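Farnesyl pyrophosphate synthetase (Staphylococcus aureus, PDB 5H9D) probably catalyses the magnesium-dependent elongation of prenyl diphosphates to heptaprenyl diphosphate, as a member of the FPP/GGPP synthase family. Local coordinates at residues A[236-241]-A[246-251]; A[227-232]-A[253-258]. All blocks are in the same frame, centred on the assembly; numbering follows the deposited sequence.

Interaction 1 (A[236-241]-A[246-251]); sequences LPILLE and PDFKLK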
loop_
_atom_site.group_PDB
_atom_site.type_symbol
_atom_site.label_atom_id
_atom_site.label_comp_id
_atom_site.label_asym_id
_atom_site.label_seq_id
_atom_site.Cartn_x
_atom_site.Cartn_y
_atom_site.Cartn_z
ATOM N N LEU A 236 -4.547 -21.920 0.888
ATOM C CA LEU A 236 -3.972 -23.200 0.502
ATOM C C LEU A 236 -4.415 -24.429 1.314
ATOM O O LEU A 236 -4.869 -25.422 0.737
ATOM C CB LEU A 236 -2.433 -23.106 0.453
ATOM C CG LEU A 236 -1.744 -24.309 -0.214
ATOM C CD1 LEU A 236 -2.339 -24.453 -1.586
ATOM C CD2 LEU A 236 -0.247 -24.167 -0.302
ATOM N N PRO A 237 -4.296 -24.389 2.651
ATOM C CA PRO A 237 -4.727 -25.573 3.410
ATOM C C PRO A 237 -6.134 -26.020 2.993
ATOM O O PRO A 237 -6.369 -27.182 2.654
ATOM C CB PRO A 237 -4.711 -25.088 4.848
ATOM C CG PRO A 237 -3.687 -24.003 4.820
ATOM C CD PRO A 237 -3.959 -23.287 3.553
ATOM N N ILE A 238 -7.054 -25.060 2.984
ATOM C CA ILE A 238 -8.441 -25.322 2.639
ATOM C C ILE A 238 -8.704 -25.751 1.203
ATOM O O ILE A 238 -9.690 -26.422 0.944
ATOM C CB ILE A 238 -9.311 -24.117 3.001
ATOM C CG1 ILE A 238 -8.959 -23.661 4.432
ATOM C CG2 ILE A 238 -10.774 -24.515 2.952
ATOM C CD1 ILE A 238 -9.784 -22.524 4.967
ATOM N N LEU A 239 -7.828 -25.378 0.276
ATOM C CA LEU A 239 -7.988 -25.762 -1.128
ATOM C C LEU A 239 -7.557 -27.213 -1.289
ATOM O O LEU A 239 -8.114 -27.952 -2.103
ATOM C CB LEU A 239 -7.125 -24.875 -2.032
ATOM C CG LEU A 239 -7.662 -23.452 -2.174
ATOM C CD1 LEU A 239 -6.569 -22.454 -2.561
ATOM C CD2 LEU A 239 -8.758 -23.473 -3.212
ATOM N N LEU A 240 -6.558 -27.601 -0.498
ATOM C CA LEU A 240 -6.021 -28.943 -0.536
ATOM C C LEU A 240 -6.999 -29.942 0.033
ATOM O O LEU A 240 -7.249 -30.977 -0.559
ATOM C CB LEU A 240 -4.693 -29.010 0.222
ATOM C CG LEU A 240 -3.578 -28.174 -0.409
ATOM C CD1 LEU A 240 -2.298 -28.374 0.326
ATOM C CD2 LEU A 240 -3.395 -28.566 -1.852
ATOM N N GLU A 241 -7.569 -29.636 1.182
ATOM C CA GLU A 241 -8.515 -30.561 1.760
ATOM C C GLU A 241 -9.751 -30.680 0.878
ATOM O O GLU A 241 -10.438 -31.683 0.928
ATOM C CB GLU A 241 -8.903 -30.132 3.181
ATOM C CG GLU A 241 -9.653 -31.211 3.982
ATOM C CD GLU A 241 -8.940 -32.565 4.005
ATOM O OE1 GLU A 241 -9.536 -33.554 4.494
ATOM O OE2 GLU A 241 -7.787 -32.652 3.532
ATOM N N PRO A 246 -14.560 -34.585 -1.027
ATOM C CA PRO A 246 -15.833 -34.103 -1.573
ATOM C C PRO A 246 -16.919 -33.734 -0.555
ATOM O O PRO A 246 -17.879 -33.042 -0.901
ATOM C CB PRO A 246 -16.257 -35.228 -2.527
ATOM C CG PRO A 246 -15.543 -36.433 -2.009
ATOM C CD PRO A 246 -14.197 -35.882 -1.623
ATOM N N ASP A 247 -16.788 -34.180 0.687
ATOM C CA ASP A 247 -17.782 -33.815 1.709
ATOM C C ASP A 247 -17.466 -32.393 2.169
ATOM O O ASP A 247 -18.352 -31.543 2.265
ATOM C CB ASP A 247 -17.700 -34.732 2.934
ATOM C CG ASP A 247 -17.958 -36.170 2.602
ATOM O OD1 ASP A 247 -17.185 -37.039 3.076
ATOM O OD2 ASP A 247 -18.934 -36.428 1.871
ATOM N N PHE A 248 -16.185 -32.171 2.469
ATOM C CA PHE A 248 -15.691 -30.888 2.927
ATOM C C PHE A 248 -15.894 -29.855 1.809
ATOM O O PHE A 248 -16.166 -28.682 2.081
ATOM C CB PHE A 248 -14.206 -31.009 3.289
ATOM C CG PHE A 248 -13.634 -29.786 3.957
ATOM C CD1 PHE A 248 -13.960 -29.478 5.272
ATOM C CD2 PHE A 248 -12.774 -28.939 3.268
ATOM C CE1 PHE A 248 -13.435 -28.344 5.889
ATOM C CE2 PHE A 248 -12.250 -27.808 3.876
ATOM C CZ PHE A 248 -12.577 -27.510 5.183
ATOM N N LYS A 249 -15.770 -30.286 0.557
ATOM C CA LYS A 249 -15.960 -29.362 -0.547
ATOM C C LYS A 249 -17.391 -28.799 -0.548
ATOM O O LYS A 249 -17.609 -27.605 -0.749
ATOM C CB LYS A 249 -15.657 -30.048 -1.881
ATOM C CG LYS A 249 -15.761 -29.102 -3.064
ATOM C CD LYS A 249 -15.305 -29.744 -4.351
ATOM C CE LYS A 249 -15.528 -28.793 -5.518
ATOM N NZ LYS A 249 -15.144 -29.412 -6.821
ATOM N N LEU A 250 -18.370 -29.659 -0.313
ATOM C CA LEU A 250 -19.755 -29.211 -0.282
ATOM C C LEU A 250 -19.956 -28.448 1.017
ATOM O O LEU A 250 -20.769 -27.530 1.101
ATOM C CB LEU A 250 -20.687 -30.424 -0.362
ATOM C CG LEU A 250 -20.341 -31.345 -1.552
ATOM C CD1 LEU A 250 -20.723 -32.805 -1.260
ATOM C CD2 LEU A 250 -21.032 -30.792 -2.803
ATOM N N LYS A 251 -19.178 -28.810 2.023
ATOM C CA LYS A 251 -19.273 -28.155 3.314
ATOM C C LYS A 251 -18.752 -26.725 3.213
ATOM O O LYS A 251 -19.115 -25.856 4.018
ATOM C CB LYS A 251 -18.492 -28.948 4.360
ATOM C CG LYS A 251 -18.678 -28.433 5.772
ATOM C CD LYS A 251 -18.268 -29.496 6.784
ATOM C CE LYS A 251 -18.251 -28.936 8.203
ATOM N NZ LYS A 251 -19.593 -28.422 8.595
#
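The phenyl ring of F248 reaches from segment 246-251 to the helix of segment 236-241 and meets two side chains there, I238 and E241. The apolar contacts come first. The branch methyl CG2 of I238 sits at the edge of the ring, near its plane, with I238 CG2 3.7 Å from F248 CE2. The same methyl is 4.1 Å from F248 CZ, so it touches the outer end of the ring. E241 uses its aliphatic stem, and its CG lies over one face. This E241 CG is 3.9 Å from F248 CD2, and E241 CB is 4.1 Å from the same carbon. Both side chains cross F248 at about a right angle. F248 can reach across because its CG is anti to the backbone N (chi1 -172°).

The polar end of E241 does something else. A bend at chi2 (52°) turns the carboxylate away from the ring, and the two planes stand 62° apart. OE1 takes a hydrogen bond from N245 ND2, in the link between the two helices. OE2 is hydrogen-bonded to S276 OG at the start of helix 276-296. These bonds satisfy a buried acid and are consistent with a fixed stem over the ring. No hydrogen bond joins the two segments directly.

C267 and I270 of helix 261-272 also touch F248, and F214 of helix 188-215 touches I238. The contact thus joins two consecutive short helices, 236-243 and 246-253, in the all-helical fold of the trans-prenyl diphosphate synthases.

Interaction 2 (A[227-232]-A[253-258]); sequences SDLLNG and EQLRRD
L229 meets L255 through methyl groups, and the two side chains cross at about a right angle. L229 can be followed outward. Its CB only carries the branch: it leaves the short helix across the line to segment 253-258, and CG stands anti to the backbone N (chi1 -176°), which brings the end of the chain nearer. CG is the first atom to arrive, with L229 CG 4.2 Å from L255 CD2. At the tip, L229 CD1 is 4.1 Å from that same methyl. The other methyl follows a little further off, L229 CD2 lying 4.4 Å from L255 CD2. One methyl of L255 therefore faces the whole fork of L229. F264 of helix 261-272 touches both leucines, and C267 also touches L229.

A looser polar approach is made by R257, an exposed residue. It bends at chi3 (-80°) and brings its guanidinium edge toward the backbone of N231. R257 NH1 is 3.9 Å from N231 O, in the plane of the group but too far for a hydrogen bond.

The backbone turns here. G232 takes left-handed helical angles (phi 85°) just after helix 227-230, and G232 N is hydrogen-bonded to L229 O at 2.8 Å. The contact joins the loop between helices 246-253 and 261-272 to the end of helix 227-230, a little after helix 188-215, which carries the second aspartate-rich motif (DDxxD) of the prenyl synthase fold.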
loop_
_atom_site.group_PDB
_atom_site.type_symbol
_atom_site.label_atom_id
_atom_site.label_comp_id
_atom_site.label_asym_id
_atom_site.label_seq_id
_atom_site.Cartn_x
_atom_site.Cartn_y
_atom_site.Cartn_z
ATOM N N SER A 227 -9.605 -17.623 11.588
ATOM C CA SER A 227 -9.823 -16.217 11.315
ATOM C C SER A 227 -10.008 -15.935 9.810
ATOM O O SER A 227 -10.998 -15.321 9.396
ATOM C CB SER A 227 -8.635 -15.430 11.876
ATOM O OG SER A 227 -8.826 -14.036 11.758
ATOM N N ASP A 228 -9.055 -16.393 8.996
ATOM C CA ASP A 228 -9.117 -16.203 7.545
ATOM C C ASP A 228 -10.335 -16.856 6.906
ATOM O O ASP A 228 -10.814 -16.400 5.878
ATOM C CB ASP A 228 -7.874 -16.766 6.866
ATOM C CG ASP A 228 -6.636 -15.975 7.175
ATOM O OD1 ASP A 228 -6.723 -14.728 7.200
ATOM O OD2 ASP A 228 -5.571 -16.601 7.375
ATOM N N LEU A 229 -10.816 -17.938 7.503
ATOM C CA LEU A 229 -11.966 -18.638 6.967
ATOM C C LEU A 229 -13.234 -17.933 7.444
ATOM O O LEU A 229 -14.242 -17.894 6.735
ATOM C CB LEU A 229 -11.953 -20.081 7.443
ATOM C CG LEU A 229 -13.048 -20.968 6.883
ATOM C CD1 LEU A 229 -12.972 -20.946 5.371
ATOM C CD2 LEU A 229 -12.890 -22.380 7.423
ATOM N N LEU A 230 -13.173 -17.363 8.644
ATOM C CA LEU A 230 -14.318 -16.660 9.196
ATOM C C LEU A 230 -14.586 -15.435 8.348
ATOM O O LEU A 230 -15.694 -14.909 8.346
ATOM C CB LEU A 230 -14.048 -16.272 10.651
ATOM C CG LEU A 230 -13.980 -17.523 11.534
ATOM C CD1 LEU A 230 -13.157 -17.303 12.793
ATOM C CD2 LEU A 230 -15.390 -17.922 11.873
ATOM N N ASN A 231 -13.571 -14.993 7.614
ATOM C CA ASN A 231 -13.720 -13.836 6.743
ATOM C C ASN A 231 -13.870 -14.284 5.305
ATOM O O ASN A 231 -13.816 -13.464 4.396
ATOM C CB ASN A 231 -12.514 -12.914 6.846
ATOM C CG ASN A 231 -12.533 -12.078 8.094
ATOM O OD1 ASN A 231 -12.932 -12.551 9.161
ATOM N ND2 ASN A 231 -12.076 -10.821 7.979
ATOM N N GLY A 232 -14.033 -15.584 5.101
ATOM C CA GLY A 232 -14.210 -16.103 3.760
ATOM C C GLY A 232 -12.989 -16.405 2.910
ATOM O O GLY A 232 -13.164 -16.905 1.804
ATOM N N GLU A 253 -18.804 -25.077 0.034
ATOM C CA GLU A 253 -19.673 -24.440 -0.942
ATOM C C GLU A 253 -20.837 -23.727 -0.262
ATOM O O GLU A 253 -21.349 -22.752 -0.789
ATOM C CB GLU A 253 -20.292 -25.463 -1.910
ATOM C CG GLU A 253 -19.403 -26.061 -2.992
ATOM C CD GLU A 253 -20.230 -26.771 -4.069
ATOM O OE1 GLU A 253 -21.393 -27.158 -3.781
ATOM O OE2 GLU A 253 -19.720 -26.950 -5.201
ATOM N N GLN A 254 -21.271 -24.228 0.889
ATOM C CA GLN A 254 -22.413 -23.632 1.586
ATOM C C GLN A 254 -22.006 -22.627 2.634
ATOM O O GLN A 254 -22.863 -22.131 3.369
ATOM C CB GLN A 254 -23.246 -24.699 2.314
ATOM C CG GLN A 254 -23.514 -25.989 1.566
ATOM C CD GLN A 254 -24.291 -25.785 0.284
ATOM O OE1 GLN A 254 -25.397 -25.254 0.295
ATOM N NE2 GLN A 254 -23.712 -26.212 -0.831
ATOM N N LEU A 255 -20.720 -22.308 2.707
ATOM C CA LEU A 255 -20.231 -21.409 3.751
ATOM C C LEU A 255 -20.134 -19.917 3.439
ATOM O O LEU A 255 -19.562 -19.530 2.436
ATOM C CB LEU A 255 -18.866 -21.932 4.242
ATOM C CG LEU A 255 -18.311 -21.492 5.602
ATOM C CD1 LEU A 255 -19.200 -22.001 6.731
ATOM C CD2 LEU A 255 -16.914 -22.037 5.758
ATOM N N ARG A 256 -20.710 -19.094 4.314
ATOM C CA ARG A 256 -20.663 -17.633 4.179
ATOM C C ARG A 256 -20.827 -16.920 5.506
ATOM O O ARG A 256 -21.240 -17.515 6.501
ATOM C CB ARG A 256 -21.697 -17.081 3.171
ATOM C CG ARG A 256 -22.984 -17.888 2.969
ATOM C CD ARG A 256 -23.964 -17.755 4.114
ATOM N NE ARG A 256 -25.117 -18.618 3.868
ATOM C CZ ARG A 256 -26.073 -18.883 4.751
ATOM N NH1 ARG A 256 -26.036 -18.347 5.968
ATOM N NH2 ARG A 256 -27.057 -19.702 4.412
ATOM N N ARG A 257 -20.493 -15.637 5.508
ATOM C CA ARG A 257 -20.550 -14.833 6.718
ATOM C C ARG A 257 -21.690 -15.146 7.701
ATOM O O ARG A 257 -21.454 -15.382 8.889
ATOM C CB ARG A 257 -20.564 -13.349 6.343
ATOM C CG ARG A 257 -19.168 -12.744 6.232
ATOM C CD ARG A 257 -19.192 -11.273 5.792
ATOM N NE ARG A 257 -19.382 -11.105 4.349
ATOM C CZ ARG A 257 -18.477 -11.412 3.418
ATOM N NH1 ARG A 257 -17.294 -11.912 3.769
ATOM N NH2 ARG A 257 -18.758 -11.219 2.128
ATOM N N ASP A 258 -22.923 -15.157 7.217
ATOM C CA ASP A 258 -24.043 -15.424 8.099
ATOM C C ASP A 258 -24.183 -16.879 8.552
ATOM O O ASP A 258 -25.212 -17.257 9.116
ATOM C CB ASP A 258 -25.347 -14.938 7.457
ATOM C CG ASP A 258 -25.389 -15.162 5.950
ATOM O OD1 ASP A 258 -24.584 -14.542 5.214
ATOM O OD2 ASP A 258 -26.241 -15.954 5.501
#

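The centres of the two contacts are about 13 Å apart, and their apolar parts adjoin. They touch directly: I238 CD1 of interaction 1 is 3.6 Å from L229 CD1 of interaction 2. Along the chain, interaction 1 is nested inside the loop that interaction 2 closes. Helix 261-272 backs both through C267. Helix 188-215 is another shared neighbour. Its D210 is touched by P237 and D228, and its D213 accepts a hydrogen bond from D228 N. These aspartates belong to the DDxxD sequence, which in relatives binds magnesium and diphosphate, so segments 227-232 and 236-241 probably adjoin the active site.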